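GTPase activator-like protein (Chaetomium thermophilum, PDB 5HIU) is a TSC2 protein that probably acts as a GTPase activator, and is represented here by its all-helical N-terminal part. Local coordinates at residues 140-148 with 206-214; 224-235 with 262-272. One frame throughout, in Å; residues are numbered along the deposited sequence.

Contact 1: residues 140-148 with 206-214; sequences FPLLTLWLN and VIAGLIDML
Leu147 and Leu210 form the tight part of this contact. Their side chains cross at about a right angle, and Leu147 CD1 comes within 3.4 Å of Leu210 CD1. Leu214 adds its CD2 methyl on the same inner side, 4.2 Å from Leu147 CD1. At the start of segment 140-148, Phe140 comes closest through its CB, 3.5 Å from Val206 CG1. Its side chain also packs on Val194 and Ile195 of helix 179-198, which also places Phe188 against Leu147. The two segments run almost parallel, with axes 9.6 Å apart at an angle of 19°. They belong to helices 139-163 and 204-219, near neighbours in an elongated helical array of the alpha-solenoid type. Helix 179-198 lies between them in the chain and packs against the buried side of segment 140-148.

The other side is looser and partly open to solvent. Pro141 lies across Val206, with Pro141 CG 3.8 Å from Val206 CG2. Thr144 faces the backbone of Gly209 and the CB of Leu210. Its OG1 sits beside its own backbone N (chi1 -63°), from where it bonds back to Phe140 O at 3.1 Å instead of crossing to the partner helix. Phe140 O thus takes two donors, Thr144 OG1 and Thr144 N, from opposite faces of its carbonyl plane. Met213 bridges the two zones. Its CG lies 3.7 Å from Leu147 CB, and its chain then bends to bring SD alongside Asn148, 3.9 Å from Asn148 CB. No hydrogen bond joins the segments.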
loop_
_atom_site.group_PDB
_atom_site.type_symbol
_atom_site.label_atom_id
_atom_site.label_comp_id
_atom_site.label_asym_id
_atom_site.label_seq_id
_atom_site.Cartn_x
_atom_site.Cartn_y
_atom_site.Cartn_z
ATOM N N PHE A 140 -2.876 15.194 -9.945
ATOM C CA PHE A 140 -3.041 13.750 -9.651
ATOM C C PHE A 140 -2.873 12.828 -10.858
ATOM O O PHE A 140 -2.225 11.772 -10.756
ATOM C CB PHE A 140 -4.380 13.464 -8.953
ATOM C CG PHE A 140 -4.347 13.740 -7.484
ATOM C CD1 PHE A 140 -3.829 12.804 -6.605
ATOM C CD2 PHE A 140 -4.780 14.944 -6.983
ATOM C CE1 PHE A 140 -3.765 13.068 -5.245
ATOM C CE2 PHE A 140 -4.717 15.213 -5.627
ATOM C CZ PHE A 140 -4.209 14.273 -4.753
ATOM N N PRO A 141 -3.457 13.212 -11.999
ATOM C CA PRO A 141 -3.181 12.478 -13.218
ATOM C C PRO A 141 -1.711 12.459 -13.582
ATOM O O PRO A 141 -1.237 11.479 -14.162
ATOM C CB PRO A 141 -3.968 13.253 -14.274
ATOM C CG PRO A 141 -5.140 13.788 -13.523
ATOM C CD PRO A 141 -4.584 14.152 -12.172
ATOM N N LEU A 142 -1.001 13.541 -13.264
ATOM C CA LEU A 142 0.411 13.602 -13.536
ATOM C C LEU A 142 1.156 12.619 -12.645
ATOM O O LEU A 142 2.006 11.859 -13.141
ATOM C CB LEU A 142 0.956 15.002 -13.332
ATOM C CG LEU A 142 2.481 14.993 -13.485
ATOM C CD1 LEU A 142 2.848 15.047 -14.951
ATOM C CD2 LEU A 142 3.143 16.113 -12.691
ATOM N N LEU A 143 0.848 12.624 -11.344
ATOM C CA LEU A 143 1.506 11.693 -10.405
ATOM C C LEU A 143 1.296 10.252 -10.828
ATOM O O LEU A 143 2.215 9.432 -10.793
ATOM C CB LEU A 143 0.976 11.847 -8.987
ATOM C CG LEU A 143 1.213 13.204 -8.333
ATOM C CD1 LEU A 143 0.464 13.256 -7.017
ATOM C CD2 LEU A 143 2.685 13.519 -8.135
ATOM N N THR A 144 0.072 9.940 -11.215
ATOM C CA THR A 144 -0.245 8.596 -11.638
ATOM C C THR A 144 0.573 8.224 -12.853
ATOM O O THR A 144 1.040 7.103 -12.979
ATOM C CB THR A 144 -1.739 8.476 -11.943
ATOM O OG1 THR A 144 -2.472 8.727 -10.731
ATOM C CG2 THR A 144 -2.078 7.084 -12.509
ATOM N N LEU A 145 0.749 9.170 -13.752
ATOM C CA LEU A 145 1.541 8.926 -14.945
ATOM C C LEU A 145 2.978 8.604 -14.531
ATOM O O LEU A 145 3.534 7.557 -14.851
ATOM C CB LEU A 145 1.482 10.158 -15.829
ATOM C CG LEU A 145 2.217 10.145 -17.165
ATOM C CD1 LEU A 145 2.152 8.781 -17.842
ATOM C CD2 LEU A 145 1.628 11.252 -18.040
ATOM N N TRP A 146 3.548 9.507 -13.758
ATOM C CA TRP A 146 4.903 9.363 -13.274
ATOM C C TRP A 146 5.166 8.078 -12.473
ATOM O O TRP A 146 6.283 7.572 -12.475
ATOM C CB TRP A 146 5.228 10.586 -12.418
ATOM C CG TRP A 146 5.558 11.789 -13.211
ATOM C CD1 TRP A 146 5.450 11.951 -14.562
ATOM C CD2 TRP A 146 6.063 13.009 -12.700
ATOM N NE1 TRP A 146 5.867 13.206 -14.913
ATOM C CE2 TRP A 146 6.254 13.870 -13.786
ATOM C CE3 TRP A 146 6.385 13.452 -11.423
ATOM C CZ2 TRP A 146 6.731 15.148 -13.637
ATOM C CZ3 TRP A 146 6.855 14.723 -11.273
ATOM C CH2 TRP A 146 7.038 15.559 -12.378
ATOM N N LEU A 147 4.155 7.574 -11.773
ATOM C CA LEU A 147 4.300 6.335 -11.030
ATOM C C LEU A 147 4.608 5.209 -11.980
ATOM O O LEU A 147 5.492 4.391 -11.728
ATOM C CB LEU A 147 3.010 5.968 -10.296
ATOM C CG LEU A 147 2.930 6.256 -8.812
ATOM C CD1 LEU A 147 1.554 5.814 -8.335
ATOM C CD2 LEU A 147 4.018 5.531 -8.055
ATOM N N ASN A 148 3.828 5.150 -13.059
ATOM C CA ASN A 148 4.005 4.124 -14.062
ATOM C C ASN A 148 5.433 4.245 -14.586
ATOM O O ASN A 148 6.209 3.305 -14.498
ATOM C CB ASN A 148 2.974 4.304 -15.166
ATOM C CG ASN A 148 2.941 3.147 -16.160
ATOM O OD1 ASN A 148 3.056 1.979 -15.807
ATOM N ND2 ASN A 148 2.747 3.478 -17.410
ATOM N N VAL A 206 -9.543 9.455 -11.010
ATOM C CA VAL A 206 -8.078 9.473 -10.969
ATOM C C VAL A 206 -7.607 8.610 -9.798
ATOM O O VAL A 206 -6.581 7.934 -9.879
ATOM C CB VAL A 206 -7.511 10.902 -10.831
ATOM C CG1 VAL A 206 -5.984 10.891 -10.786
ATOM C CG2 VAL A 206 -7.980 11.765 -11.998
ATOM N N ILE A 207 -8.379 8.621 -8.721
ATOM C CA ILE A 207 -8.079 7.807 -7.565
ATOM C C ILE A 207 -8.220 6.326 -7.892
ATOM O O ILE A 207 -7.397 5.491 -7.472
ATOM C CB ILE A 207 -8.960 8.217 -6.370
ATOM C CG1 ILE A 207 -8.545 9.606 -5.870
ATOM C CG2 ILE A 207 -8.849 7.205 -5.236
ATOM C CD1 ILE A 207 -7.087 9.715 -5.446
ATOM N N ALA A 208 -9.254 6.000 -8.643
ATOM C CA ALA A 208 -9.386 4.655 -9.184
ATOM C C ALA A 208 -8.101 4.311 -9.932
ATOM O O ALA A 208 -7.500 3.259 -9.694
ATOM C CB ALA A 208 -10.587 4.565 -10.099
ATOM N N GLY A 209 -7.639 5.223 -10.783
ATOM C CA GLY A 209 -6.387 5.006 -11.496
ATOM C C GLY A 209 -5.192 4.857 -10.553
ATOM O O GLY A 209 -4.323 3.979 -10.707
ATOM N N LEU A 210 -5.127 5.731 -9.567
ATOM C CA LEU A 210 -3.982 5.727 -8.697
ATOM C C LEU A 210 -3.939 4.409 -7.929
ATOM O O LEU A 210 -2.904 3.763 -7.887
ATOM C CB LEU A 210 -4.032 6.919 -7.763
ATOM C CG LEU A 210 -2.964 6.908 -6.685
ATOM C CD1 LEU A 210 -1.549 6.770 -7.248
ATOM C CD2 LEU A 210 -3.116 8.183 -5.879
ATOM N N ILE A 211 -5.079 4.002 -7.372
ATOM C CA ILE A 211 -5.174 2.757 -6.625
ATOM C C ILE A 211 -4.682 1.571 -7.431
ATOM O O ILE A 211 -3.844 0.809 -6.940
ATOM C CB ILE A 211 -6.612 2.496 -6.145
ATOM C CG1 ILE A 211 -6.953 3.435 -4.985
ATOM C CG2 ILE A 211 -6.786 1.058 -5.678
ATOM C CD1 ILE A 211 -8.437 3.724 -4.855
ATOM N N ASP A 212 -5.197 1.416 -8.658
ATOM C CA ASP A 212 -4.757 0.332 -9.559
ATOM C C ASP A 212 -3.247 0.281 -9.689
ATOM O O ASP A 212 -2.629 -0.781 -9.617
ATOM C CB ASP A 212 -5.316 0.508 -10.983
ATOM C CG ASP A 212 -6.803 0.359 -11.051
ATOM O OD1 ASP A 212 -7.422 -0.020 -10.042
ATOM O OD2 ASP A 212 -7.367 0.634 -12.126
ATOM N N MET A 213 -2.663 1.441 -9.912
ATOM C CA MET A 213 -1.232 1.539 -10.124
ATOM C C MET A 213 -0.446 1.034 -8.896
ATOM O O MET A 213 0.540 0.299 -9.043
ATOM C CB MET A 213 -0.892 3.000 -10.428
ATOM C CG MET A 213 0.504 3.282 -10.934
ATOM S SD MET A 213 0.820 2.486 -12.506
ATOM C CE MET A 213 1.878 1.116 -12.019
ATOM N N LEU A 214 -0.900 1.402 -7.693
ATOM C CA LEU A 214 -0.214 0.990 -6.470
ATOM C C LEU A 214 -0.318 -0.503 -6.225
ATOM O O LEU A 214 0.605 -1.121 -5.684
ATOM C CB LEU A 214 -0.813 1.662 -5.264
ATOM C CG LEU A 214 -0.808 3.165 -5.290
ATOM C CD1 LEU A 214 -1.940 3.601 -4.396
ATOM C CD2 LEU A 214 0.538 3.719 -4.853
#

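Contact 2: residues 224-235 with 262-272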
loop_
_atom_site.group_PDB
_atom_site.type_symbol
_atom_site.label_atom_id
_atom_site.label_comp_id
_atom_site.label_asym_id
_atom_site.label_seq_id
_atom_site.Cartn_x
_atom_site.Cartn_y
_atom_site.Cartn_z
ATOM N N GLU A 224 10.905 -4.579 -0.972
ATOM C CA GLU A 224 10.023 -4.406 0.153
ATOM C C GLU A 224 9.677 -2.938 0.415
ATOM O O GLU A 224 8.542 -2.612 0.786
ATOM C CB GLU A 224 10.705 -5.043 1.363
ATOM C CG GLU A 224 10.066 -4.784 2.703
ATOM C CD GLU A 224 10.412 -5.849 3.723
ATOM O OE1 GLU A 224 10.989 -6.889 3.342
ATOM O OE2 GLU A 224 10.099 -5.658 4.915
ATOM N N ASP A 225 10.637 -2.046 0.215
ATOM C CA ASP A 225 10.412 -0.612 0.455
ATOM C C ASP A 225 9.300 -0.044 -0.411
ATOM O O ASP A 225 8.531 0.776 0.074
ATOM C CB ASP A 225 11.697 0.212 0.266
ATOM C CG ASP A 225 12.585 0.213 1.503
ATOM O OD1 ASP A 225 12.109 -0.081 2.634
ATOM O OD2 ASP A 225 13.790 0.496 1.339
ATOM N N ASP A 226 9.222 -0.483 -1.674
ATOM C CA ASP A 226 8.077 -0.198 -2.527
ATOM C C ASP A 226 6.768 -0.643 -1.868
ATOM O O ASP A 226 5.760 0.045 -1.961
ATOM C CB ASP A 226 8.207 -0.906 -3.879
ATOM C CG ASP A 226 9.414 -0.441 -4.700
ATOM O OD1 ASP A 226 9.962 0.643 -4.415
ATOM O OD2 ASP A 226 9.800 -1.171 -5.651
ATOM N N LEU A 227 6.754 -1.804 -1.220
ATOM C CA LEU A 227 5.525 -2.259 -0.558
ATOM C C LEU A 227 5.212 -1.400 0.640
ATOM O O LEU A 227 4.067 -1.068 0.889
ATOM C CB LEU A 227 5.643 -3.699 -0.071
ATOM C CG LEU A 227 5.596 -4.780 -1.113
ATOM C CD1 LEU A 227 5.846 -6.113 -0.433
ATOM C CD2 LEU A 227 4.258 -4.793 -1.829
ATOM N N ARG A 228 6.241 -1.095 1.415
ATOM C CA ARG A 228 6.050 -0.257 2.577
ATOM C C ARG A 228 5.464 1.038 2.058
ATOM O O ARG A 228 4.492 1.552 2.601
ATOM C CB ARG A 228 7.373 -0.034 3.309
ATOM C CG ARG A 228 7.310 0.990 4.414
ATOM C CD ARG A 228 8.652 1.150 5.124
ATOM N NE ARG A 228 8.786 0.217 6.239
ATOM C CZ ARG A 228 9.335 -0.996 6.175
ATOM N NH1 ARG A 228 9.843 -1.481 5.040
ATOM N NH2 ARG A 228 9.384 -1.741 7.273
ATOM N N ALA A 229 6.034 1.524 0.966
ATOM C CA ALA A 229 5.665 2.823 0.427
ATOM C C ALA A 229 4.226 2.812 -0.071
ATOM O O ALA A 229 3.481 3.721 0.248
ATOM C CB ALA A 229 6.627 3.245 -0.688
ATOM N N CYS A 230 3.842 1.784 -0.834
ATOM C CA CYS A 230 2.480 1.656 -1.326
ATOM C C CYS A 230 1.453 1.519 -0.226
ATOM O O CYS A 230 0.328 1.987 -0.373
ATOM C CB CYS A 230 2.350 0.449 -2.242
ATOM S SG CYS A 230 3.310 0.658 -3.733
ATOM N N ILE A 231 1.818 0.867 0.873
ATOM C CA ILE A 231 0.913 0.770 2.003
ATOM C C ILE A 231 0.672 2.150 2.573
ATOM O O ILE A 231 -0.456 2.511 2.916
ATOM C CB ILE A 231 1.472 -0.141 3.102
ATOM C CG1 ILE A 231 1.396 -1.588 2.648
ATOM C CG2 ILE A 231 0.693 0.001 4.405
ATOM C CD1 ILE A 231 2.341 -2.486 3.424
ATOM N N HIS A 232 1.739 2.915 2.706
ATOM C CA HIS A 232 1.612 4.271 3.229
ATOM C C HIS A 232 0.798 5.142 2.292
ATOM O O HIS A 232 0.013 5.953 2.765
ATOM C CB HIS A 232 2.981 4.851 3.592
ATOM C CG HIS A 232 3.664 4.054 4.659
ATOM N ND1 HIS A 232 3.004 3.621 5.792
ATOM C CD2 HIS A 232 4.916 3.545 4.738
ATOM C CE1 HIS A 232 3.829 2.905 6.536
ATOM N NE2 HIS A 232 4.996 2.842 5.919
ATOM N N VAL A 233 0.888 4.906 0.980
ATOM C CA VAL A 233 0.058 5.667 0.063
ATOM C C VAL A 233 -1.402 5.355 0.327
ATOM O O VAL A 233 -2.235 6.244 0.374
ATOM C CB VAL A 233 0.445 5.442 -1.399
ATOM C CG1 VAL A 233 -0.685 5.838 -2.338
ATOM C CG2 VAL A 233 1.692 6.238 -1.718
ATOM N N ILE A 234 -1.700 4.093 0.541
ATOM C CA ILE A 234 -3.063 3.659 0.773
ATOM C C ILE A 234 -3.548 4.125 2.120
ATOM O O ILE A 234 -4.668 4.576 2.244
ATOM C CB ILE A 234 -3.196 2.132 0.619
ATOM C CG1 ILE A 234 -3.108 1.780 -0.860
ATOM C CG2 ILE A 234 -4.531 1.630 1.174
ATOM C CD1 ILE A 234 -2.730 0.335 -1.088
ATOM N N GLU A 235 -2.695 4.027 3.131
ATOM C CA GLU A 235 -2.986 4.622 4.436
ATOM C C GLU A 235 -3.395 6.065 4.196
ATOM O O GLU A 235 -4.388 6.515 4.722
ATOM C CB GLU A 235 -1.757 4.514 5.322
ATOM C CG GLU A 235 -1.868 5.011 6.755
ATOM C CD GLU A 235 -0.535 4.934 7.513
ATOM O OE1 GLU A 235 0.463 4.403 6.975
ATOM O OE2 GLU A 235 -0.464 5.408 8.659
ATOM N N VAL A 262 4.124 -11.223 3.825
ATOM C CA VAL A 262 5.339 -10.418 3.991
ATOM C C VAL A 262 5.503 -10.024 5.445
ATOM O O VAL A 262 5.331 -8.875 5.800
ATOM C CB VAL A 262 5.351 -9.158 3.101
ATOM C CG1 VAL A 262 6.688 -8.430 3.230
ATOM C CG2 VAL A 262 5.114 -9.539 1.651
ATOM N N PRO A 263 5.903 -10.973 6.282
ATOM C CA PRO A 263 5.863 -10.792 7.729
ATOM C C PRO A 263 6.478 -9.489 8.228
ATOM O O PRO A 263 5.949 -8.903 9.159
ATOM C CB PRO A 263 6.651 -12.013 8.261
ATOM C CG PRO A 263 7.453 -12.504 7.106
ATOM C CD PRO A 263 6.607 -12.211 5.905
ATOM N N SER A 264 7.569 -9.037 7.610
ATOM C CA SER A 264 8.245 -7.800 8.033
ATOM C C SER A 264 7.404 -6.525 7.871
ATOM O O SER A 264 7.765 -5.487 8.406
ATOM C CB SER A 264 9.534 -7.613 7.236
ATOM O OG SER A 264 9.241 -7.184 5.914
ATOM N N LEU A 265 6.321 -6.594 7.097
ATOM C CA LEU A 265 5.392 -5.476 6.937
ATOM C C LEU A 265 4.014 -5.761 7.531
ATOM O O LEU A 265 3.052 -5.053 7.237
ATOM C CB LEU A 265 5.238 -5.147 5.456
ATOM C CG LEU A 265 6.499 -4.570 4.815
ATOM C CD1 LEU A 265 6.296 -4.398 3.322
ATOM C CD2 LEU A 265 6.880 -3.250 5.453
ATOM N N GLN A 266 3.911 -6.770 8.392
ATOM C CA GLN A 266 2.613 -7.167 8.919
ATOM C C GLN A 266 1.994 -6.052 9.732
ATOM O O GLN A 266 0.804 -5.767 9.594
ATOM C CB GLN A 266 2.704 -8.446 9.758
ATOM C CG GLN A 266 1.360 -9.118 9.985
ATOM C CD GLN A 266 1.450 -10.413 10.796
ATOM O OE1 GLN A 266 1.455 -10.382 12.031
ATOM N NE2 GLN A 266 1.496 -11.555 10.107
ATOM N N LYS A 267 2.787 -5.422 10.582
ATOM C CA LYS A 267 2.269 -4.359 11.443
ATOM C C LYS A 267 1.780 -3.154 10.601
ATOM O O LYS A 267 0.639 -2.677 10.778
ATOM C CB LYS A 267 3.307 -3.968 12.510
ATOM C CG LYS A 267 4.650 -3.504 11.959
ATOM C CD LYS A 267 5.680 -3.231 13.041
ATOM C CE LYS A 267 6.884 -2.492 12.467
ATOM N NZ LYS A 267 8.029 -2.480 13.421
ATOM N N GLU A 268 2.603 -2.732 9.637
ATOM C CA GLU A 268 2.218 -1.676 8.701
ATOM C C GLU A 268 0.903 -1.960 7.970
ATOM O O GLU A 268 0.044 -1.095 7.909
ATOM C CB GLU A 268 3.326 -1.390 7.679
ATOM C CG GLU A 268 4.396 -0.414 8.165
ATOM C CD GLU A 268 5.612 -1.110 8.720
ATOM O OE1 GLU A 268 5.493 -2.280 9.143
ATOM O OE2 GLU A 268 6.695 -0.489 8.719
ATOM N N ALA A 269 0.740 -3.164 7.430
ATOM C CA ALA A 269 -0.492 -3.536 6.733
ATOM C C ALA A 269 -1.670 -3.627 7.701
ATOM O O ALA A 269 -2.807 -3.304 7.362
ATOM C CB ALA A 269 -0.315 -4.882 6.006
ATOM N N TRP A 270 -1.437 -4.104 8.911
ATOM C CA TRP A 270 -2.568 -4.254 9.787
ATOM C C TRP A 270 -3.063 -2.852 10.110
ATOM O O TRP A 270 -4.274 -2.582 10.144
ATOM C CB TRP A 270 -2.227 -5.034 11.052
ATOM C CG TRP A 270 -3.302 -4.858 12.010
ATOM C CD1 TRP A 270 -3.257 -4.156 13.159
ATOM C CD2 TRP A 270 -4.644 -5.291 11.845
ATOM N NE1 TRP A 270 -4.493 -4.142 13.748
ATOM C CE2 TRP A 270 -5.369 -4.825 12.949
ATOM C CE3 TRP A 270 -5.310 -6.020 10.862
ATOM C CZ2 TRP A 270 -6.718 -5.084 13.115
ATOM C CZ3 TRP A 270 -6.658 -6.265 11.019
ATOM C CH2 TRP A 270 -7.344 -5.817 12.141
ATOM N N HIS A 271 -2.120 -1.937 10.306
ATOM C CA HIS A 271 -2.488 -0.556 10.637
ATOM C C HIS A 271 -3.420 -0.002 9.569
ATOM O O HIS A 271 -4.498 0.539 9.836
ATOM C CB HIS A 271 -1.240 0.296 10.769
ATOM C CG HIS A 271 -1.495 1.604 11.428
ATOM N ND1 HIS A 271 -1.896 2.724 10.728
ATOM C CD2 HIS A 271 -1.428 1.972 12.728
ATOM C CE1 HIS A 271 -2.057 3.729 11.565
ATOM N NE2 HIS A 271 -1.774 3.300 12.784
ATOM N N THR A 272 -3.020 -0.189 8.329
ATOM C CA THR A 272 -3.823 0.291 7.229
ATOM C C THR A 272 -5.141 -0.465 7.146
ATOM O O THR A 272 -6.183 0.143 6.903
ATOM C CB THR A 272 -3.026 0.248 5.913
ATOM O OG1 THR A 272 -1.803 0.980 6.089
ATOM C CG2 THR A 272 -3.797 0.876 4.806
HETATM O O HOH W 1 0.326 1.726 7.801
#
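A salt-bridge network of Asp225, Arg228 and Glu268 ties two nearly parallel helices together along one edge of this contact. Glu268 OE2 takes two weak, bent bonds, from Arg228 NE and Arg228 NH2, each 3.3 Å long. The guanidinium and carboxylate planes are 81° apart, so this is not a flat two-to-two pairing. Arg228 NH1 turns back to Asp225 on its own helix. Leu265 CD2 lies over one guanidinium face, off centre, 3.4 Å from Arg228 CZ.

The other methyl of Leu265 turns inward, with CD1 3.5 Å from Leu227 CB. Leu265 is the N-cap residue of helix 266-277, which stands beside helix 224-240 in the helical array of an alpha-solenoid. Ile258 of the intervening helix 245-261 touches Leu227, Ile231 and Leu265 and so backs the apolar side.

Further along, Thr272 fits between Ile231, Ile234 and Glu235. With Thr272 OG1 beside the backbone N (chi1 -55°), its CG2 is turned to Ile234 CG2, 3.8 Å away. Its OG1 lies by Ile231 CG2 and shares a hydrogen bond with a water. The water donates to Glu268 O and, weakly, to Glu235 OE1. The same OE1 accepts from His232 ND1 at 2.9 Å, in the imidazole plane and nearly straight (161°). This bond fixes the ring's rotation, and His232 CE1 rests 3.7 Å from Glu268 CG.

Contact 1 is complete in the chain before the first segment of contact 2 begins; their centres are about 18 Å apart. Each pairs nearly parallel helices with one helix between them in sequence, 179-198 in contact 1 and 245-261 in contact 2. Helices 204-219 and 224-240 are consecutive and join the pairs directly. Here Leu214 CD1 of contact 1 packs 3.3 Å from Val233 CG1 of contact 2. Phe188 of helix 179-198 touches Leu147 of contact 1 and also Ala229 and Cys230 of contact 2. The contacts are therefore linked through packed side chains, consistent with one continuous, elongated solenoid through this part of TSC2.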